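Long-range contact in myosin IE heavy chain (Dictyostelium discoideum, PDB 1LKX), which hydrolyses ATP to drive movement along actin as a single-headed myosin, of which this chain is the motor domain, and may move membranes relative to actin: residues A[196-207]-A[232-243]. Residues are numbered along the deposited sequence; the frame is centred on the assembly and turned at random.
Sequences ERSFHIFYQMLK and SGCFDVSTIDDS
Arg197 threads between Tyr203 and Val237 to reach Asp242. Beyond CB, Arg197 CG lies anti to the backbone N (chi1 -155°), 3.7 Å from Cys234 O, and the side chain then runs extended to NE. Arg197 CD passes 4.1 Å from Val237 CG2. NE sits over the centre of the Tyr203 ring, 3.4 Å above its plane, while the guanidinium has Tyr203 CG on one face and Val237 CG2 on the other, each offset toward the rim. At the tip Arg197 NH1 donates near the guanidinium plane to Phe235 O at 3.2 Å, from above that carbonyl plane, and to the syn lone pair of Asp242 OD2 at 3.0 Å. The guanidinium and carboxylate planes are 26° apart, nearly coplanar. Lys207 NZ meets Asp242 OD1 on the anti side at 3.0 Å and also forms a salt bridge with Asp236 OD2, its hydrogen bond weak, completing a four-residue network. A leucine in place of Arg197 would probably leave Phe235 O without this donor and the Asp242 carboxylate without its arginine partner. Within the myosin motor domain, with the Ile240 side chain about 7 Å from the bound ADP, the network joins residues flanking helix 200-206 to the loop before helix 242-255 and to Asp242, its first residue; Tyr203 also packs on Leu229 of helix 227-231, while Ile201 and Met205 turn to helix 260-276.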
loop_
_atom_site.group_PDB
_atom_site.type_symbol
_atom_site.label_atom_id
_atom_site.label_comp_id
_atom_site.label_asym_id
_atom_site.label_seq_id
_atom_site.Cartn_x
_atom_site.Cartn_y
_atom_site.Cartn_z
ATOM N N GLU A 196 -19.939 -3.516 -3.916
ATOM C CA GLU A 196 -18.844 -3.366 -2.982
ATOM C C GLU A 196 -19.395 -3.124 -1.582
ATOM O O GLU A 196 -20.607 -3.134 -1.364
ATOM C CB GLU A 196 -17.904 -2.236 -3.417
ATOM C CG GLU A 196 -16.911 -2.673 -4.507
ATOM C CD GLU A 196 -15.847 -1.626 -4.835
ATOM O OE1 GLU A 196 -15.338 -0.986 -3.886
ATOM O OE2 GLU A 196 -15.509 -1.455 -6.035
ATOM N N ARG A 197 -18.498 -2.890 -0.636
ATOM C CA ARG A 197 -18.886 -2.715 0.747
ATOM C C ARG A 197 -18.032 -1.611 1.367
ATOM O O ARG A 197 -16.976 -1.263 0.846
ATOM C CB ARG A 197 -18.625 -4.039 1.449
ATOM C CG ARG A 197 -19.417 -4.353 2.686
ATOM C CD ARG A 197 -18.592 -5.336 3.470
ATOM N NE ARG A 197 -19.357 -6.098 4.432
ATOM C CZ ARG A 197 -18.788 -6.915 5.299
ATOM N NH1 ARG A 197 -19.516 -7.602 6.163
ATOM N NH2 ARG A 197 -17.471 -7.027 5.303
ATOM N N SER A 198 -18.484 -1.055 2.481
ATOM C CA SER A 198 -17.723 -0.005 3.138
ATOM C C SER A 198 -16.639 -0.659 3.988
ATOM O O SER A 198 -16.380 -1.864 3.850
ATOM C CB SER A 198 -18.644 0.836 4.019
ATOM O OG SER A 198 -17.922 1.844 4.698
ATOM N N PHE A 199 -16.003 0.126 4.857
ATOM C CA PHE A 199 -14.965 -0.412 5.730
ATOM C C PHE A 199 -15.506 -1.489 6.682
ATOM O O PHE A 199 -16.615 -1.382 7.215
ATOM C CB PHE A 199 -14.300 0.709 6.523
ATOM C CG PHE A 199 -13.498 1.641 5.677
ATOM C CD1 PHE A 199 -14.010 2.864 5.304
ATOM C CD2 PHE A 199 -12.239 1.264 5.207
ATOM C CE1 PHE A 199 -13.286 3.710 4.470
ATOM C CE2 PHE A 199 -11.508 2.098 4.375
ATOM C CZ PHE A 199 -12.032 3.327 4.005
ATOM N N HIS A 200 -14.705 -2.527 6.889
ATOM C CA HIS A 200 -15.110 -3.643 7.721
ATOM C C HIS A 200 -15.699 -3.274 9.067
ATOM O O HIS A 200 -16.854 -3.591 9.351
ATOM C CB HIS A 200 -13.937 -4.599 7.941
ATOM C CG HIS A 200 -13.426 -5.227 6.685
ATOM N ND1 HIS A 200 -14.218 -5.410 5.571
ATOM C CD2 HIS A 200 -12.208 -5.724 6.370
ATOM C CE1 HIS A 200 -13.505 -5.990 4.620
ATOM N NE2 HIS A 200 -12.281 -6.191 5.080
ATOM N N ILE A 201 -14.899 -2.613 9.895
ATOM C CA ILE A 201 -15.318 -2.237 11.234
ATOM C C ILE A 201 -16.801 -1.891 11.349
ATOM O O ILE A 201 -17.458 -2.327 12.279
ATOM C CB ILE A 201 -14.455 -1.074 11.767
ATOM C CG1 ILE A 201 -14.683 -0.897 13.264
ATOM C CG2 ILE A 201 -14.778 0.199 11.021
ATOM C CD1 ILE A 201 -14.319 -2.094 14.062
ATOM N N PHE A 202 -17.334 -1.131 10.402
ATOM C CA PHE A 202 -18.738 -0.754 10.449
ATOM C C PHE A 202 -19.617 -1.979 10.571
ATOM O O PHE A 202 -20.412 -2.084 11.493
ATOM C CB PHE A 202 -19.145 0.017 9.193
ATOM C CG PHE A 202 -18.704 1.451 9.183
ATOM C CD1 PHE A 202 -19.125 2.326 10.164
ATOM C CD2 PHE A 202 -17.885 1.929 8.173
ATOM C CE1 PHE A 202 -18.738 3.656 10.139
ATOM C CE2 PHE A 202 -17.492 3.254 8.136
ATOM C CZ PHE A 202 -17.918 4.119 9.118
ATOM N N TYR A 203 -19.474 -2.910 9.638
ATOM C CA TYR A 203 -20.282 -4.123 9.651
ATOM C C TYR A 203 -19.994 -4.996 10.853
ATOM O O TYR A 203 -20.901 -5.549 11.453
ATOM C CB TYR A 203 -20.042 -4.914 8.377
ATOM C CG TYR A 203 -20.301 -4.105 7.143
ATOM C CD1 TYR A 203 -19.329 -3.270 6.618
ATOM C CD2 TYR A 203 -21.532 -4.154 6.517
ATOM C CE1 TYR A 203 -19.583 -2.499 5.485
ATOM C CE2 TYR A 203 -21.798 -3.392 5.393
ATOM C CZ TYR A 203 -20.823 -2.569 4.876
ATOM O OH TYR A 203 -21.091 -1.852 3.733
ATOM N N GLN A 204 -18.725 -5.103 11.209
ATOM C CA GLN A 204 -18.322 -5.933 12.329
ATOM C C GLN A 204 -18.817 -5.401 13.670
ATOM O O GLN A 204 -19.178 -6.170 14.560
ATOM C CB GLN A 204 -16.803 -6.072 12.319
ATOM C CG GLN A 204 -16.279 -6.420 10.939
ATOM C CD GLN A 204 -14.802 -6.702 10.918
ATOM O OE1 GLN A 204 -14.024 -6.041 11.597
ATOM N NE2 GLN A 204 -14.400 -7.683 10.117
ATOM N N MET A 205 -18.833 -4.083 13.816
ATOM C CA MET A 205 -19.310 -3.468 15.051
ATOM C C MET A 205 -20.796 -3.758 15.218
ATOM O O MET A 205 -21.263 -4.112 16.304
ATOM C CB MET A 205 -19.106 -1.960 15.006
ATOM C CG MET A 205 -20.055 -1.211 15.906
ATOM S SD MET A 205 -20.042 0.543 15.562
ATOM C CE MET A 205 -19.118 1.169 16.966
ATOM N N LEU A 206 -21.536 -3.592 14.127
ATOM C CA LEU A 206 -22.967 -3.826 14.136
ATOM C C LEU A 206 -23.336 -5.260 14.514
ATOM O O LEU A 206 -24.465 -5.513 14.937
ATOM C CB LEU A 206 -23.554 -3.462 12.774
ATOM C CG LEU A 206 -24.298 -2.128 12.697
ATOM C CD1 LEU A 206 -23.599 -1.085 13.535
ATOM C CD2 LEU A 206 -24.384 -1.680 11.252
ATOM N N LYS A 207 -22.391 -6.191 14.377
ATOM C CA LYS A 207 -22.654 -7.581 14.713
ATOM C C LYS A 207 -21.746 -8.053 15.831
ATOM O O LYS A 207 -21.671 -9.240 16.119
ATOM C CB LYS A 207 -22.445 -8.463 13.491
ATOM C CG LYS A 207 -23.217 -8.004 12.275
ATOM C CD LYS A 207 -22.872 -8.855 11.053
ATOM C CE LYS A 207 -23.367 -8.198 9.747
ATOM N NZ LYS A 207 -23.018 -8.964 8.501
ATOM N N SER A 232 -24.562 0.634 -1.428
ATOM C CA SER A 232 -23.878 -0.362 -2.246
ATOM C C SER A 232 -24.570 -1.712 -2.234
ATOM O O SER A 232 -24.124 -2.657 -2.883
ATOM C CB SER A 232 -22.430 -0.524 -1.776
ATOM O OG SER A 232 -22.366 -0.928 -0.418
ATOM N N GLY A 233 -25.662 -1.797 -1.490
ATOM C CA GLY A 233 -26.402 -3.043 -1.404
ATOM C C GLY A 233 -25.544 -4.291 -1.309
ATOM O O GLY A 233 -25.468 -5.078 -2.248
ATOM N N CYS A 234 -24.895 -4.467 -0.166
ATOM C CA CYS A 234 -24.038 -5.622 0.084
ATOM C C CYS A 234 -23.648 -5.541 1.548
ATOM O O CYS A 234 -23.011 -4.565 1.969
ATOM C CB CYS A 234 -22.788 -5.569 -0.785
ATOM S SG CYS A 234 -21.669 -6.954 -0.484
ATOM N N PHE A 235 -24.023 -6.559 2.319
ATOM C CA PHE A 235 -23.748 -6.532 3.743
ATOM C C PHE A 235 -23.004 -7.735 4.288
ATOM O O PHE A 235 -22.582 -7.729 5.445
ATOM C CB PHE A 235 -25.062 -6.362 4.506
ATOM C CG PHE A 235 -26.061 -5.492 3.799
ATOM C CD1 PHE A 235 -26.755 -5.971 2.698
ATOM C CD2 PHE A 235 -26.260 -4.178 4.191
ATOM C CE1 PHE A 235 -27.628 -5.155 1.993
ATOM C CE2 PHE A 235 -27.131 -3.353 3.491
ATOM C CZ PHE A 235 -27.816 -3.846 2.386
ATOM N N ASP A 236 -22.840 -8.761 3.462
ATOM C CA ASP A 236 -22.146 -9.977 3.886
ATOM C C ASP A 236 -21.035 -10.349 2.919
ATOM O O ASP A 236 -20.993 -9.863 1.790
ATOM C CB ASP A 236 -23.133 -11.144 3.980
ATOM C CG ASP A 236 -24.174 -10.951 5.081
ATOM O OD1 ASP A 236 -25.199 -11.670 5.066
ATOM O OD2 ASP A 236 -23.969 -10.090 5.969
ATOM N N VAL A 237 -20.131 -11.210 3.369
ATOM C CA VAL A 237 -19.017 -11.661 2.542
ATOM C C VAL A 237 -18.662 -13.052 3.046
ATOM O O VAL A 237 -18.208 -13.218 4.171
ATOM C CB VAL A 237 -17.767 -10.730 2.677
ATOM C CG1 VAL A 237 -16.688 -11.149 1.680
ATOM C CG2 VAL A 237 -18.148 -9.278 2.445
ATOM N N SER A 238 -18.890 -14.057 2.217
ATOM C CA SER A 238 -18.597 -15.430 2.610
ATOM C C SER A 238 -17.191 -15.525 3.162
ATOM O O SER A 238 -16.924 -16.299 4.068
ATOM C CB SER A 238 -18.712 -16.349 1.406
ATOM O OG SER A 238 -17.825 -15.921 0.386
ATOM N N THR A 239 -16.299 -14.722 2.597
ATOM C CA THR A 239 -14.894 -14.690 2.983
ATOM C C THR A 239 -14.666 -14.190 4.410
ATOM O O THR A 239 -13.740 -14.635 5.081
ATOM C CB THR A 239 -14.094 -13.753 2.043
ATOM O OG1 THR A 239 -14.543 -13.921 0.695
ATOM C CG2 THR A 239 -12.605 -14.054 2.127
ATOM N N ILE A 240 -15.513 -13.270 4.869
ATOM C CA ILE A 240 -15.350 -12.668 6.190
ATOM C C ILE A 240 -16.414 -13.024 7.219
ATOM O O ILE A 240 -17.587 -13.181 6.893
ATOM C CB ILE A 240 -15.330 -11.124 6.086
ATOM C CG1 ILE A 240 -14.625 -10.677 4.797
ATOM C CG2 ILE A 240 -14.653 -10.537 7.301
ATOM C CD1 ILE A 240 -13.210 -11.217 4.605
ATOM N N ASP A 241 -15.989 -13.139 8.471
ATOM C CA ASP A 241 -16.900 -13.436 9.561
ATOM C C ASP A 241 -16.918 -12.202 10.457
ATOM O O ASP A 241 -16.133 -12.079 11.396
ATOM C CB ASP A 241 -16.420 -14.657 10.344
ATOM C CG ASP A 241 -17.191 -14.860 11.635
ATOM O OD1 ASP A 241 -18.228 -14.182 11.823
ATOM O OD2 ASP A 241 -16.762 -15.695 12.461
ATOM N N ASP A 242 -17.824 -11.282 10.157
ATOM C CA ASP A 242 -17.916 -10.039 10.909
ATOM C C ASP A 242 -17.990 -10.228 12.412
ATOM O O ASP A 242 -17.176 -9.687 13.155
ATOM C CB ASP A 242 -19.125 -9.237 10.435
ATOM C CG ASP A 242 -19.021 -8.832 8.974
ATOM O OD1 ASP A 242 -20.047 -8.433 8.394
ATOM O OD2 ASP A 242 -17.915 -8.904 8.406
ATOM N N SER A 243 -18.966 -11.012 12.854
ATOM C CA SER A 243 -19.177 -11.243 14.275
ATOM C C SER A 243 -17.965 -11.791 14.993
ATOM O O SER A 243 -17.546 -11.245 16.003
ATOM C CB SER A 243 -20.358 -12.187 14.476
ATOM O OG SER A 243 -20.718 -12.236 15.846
#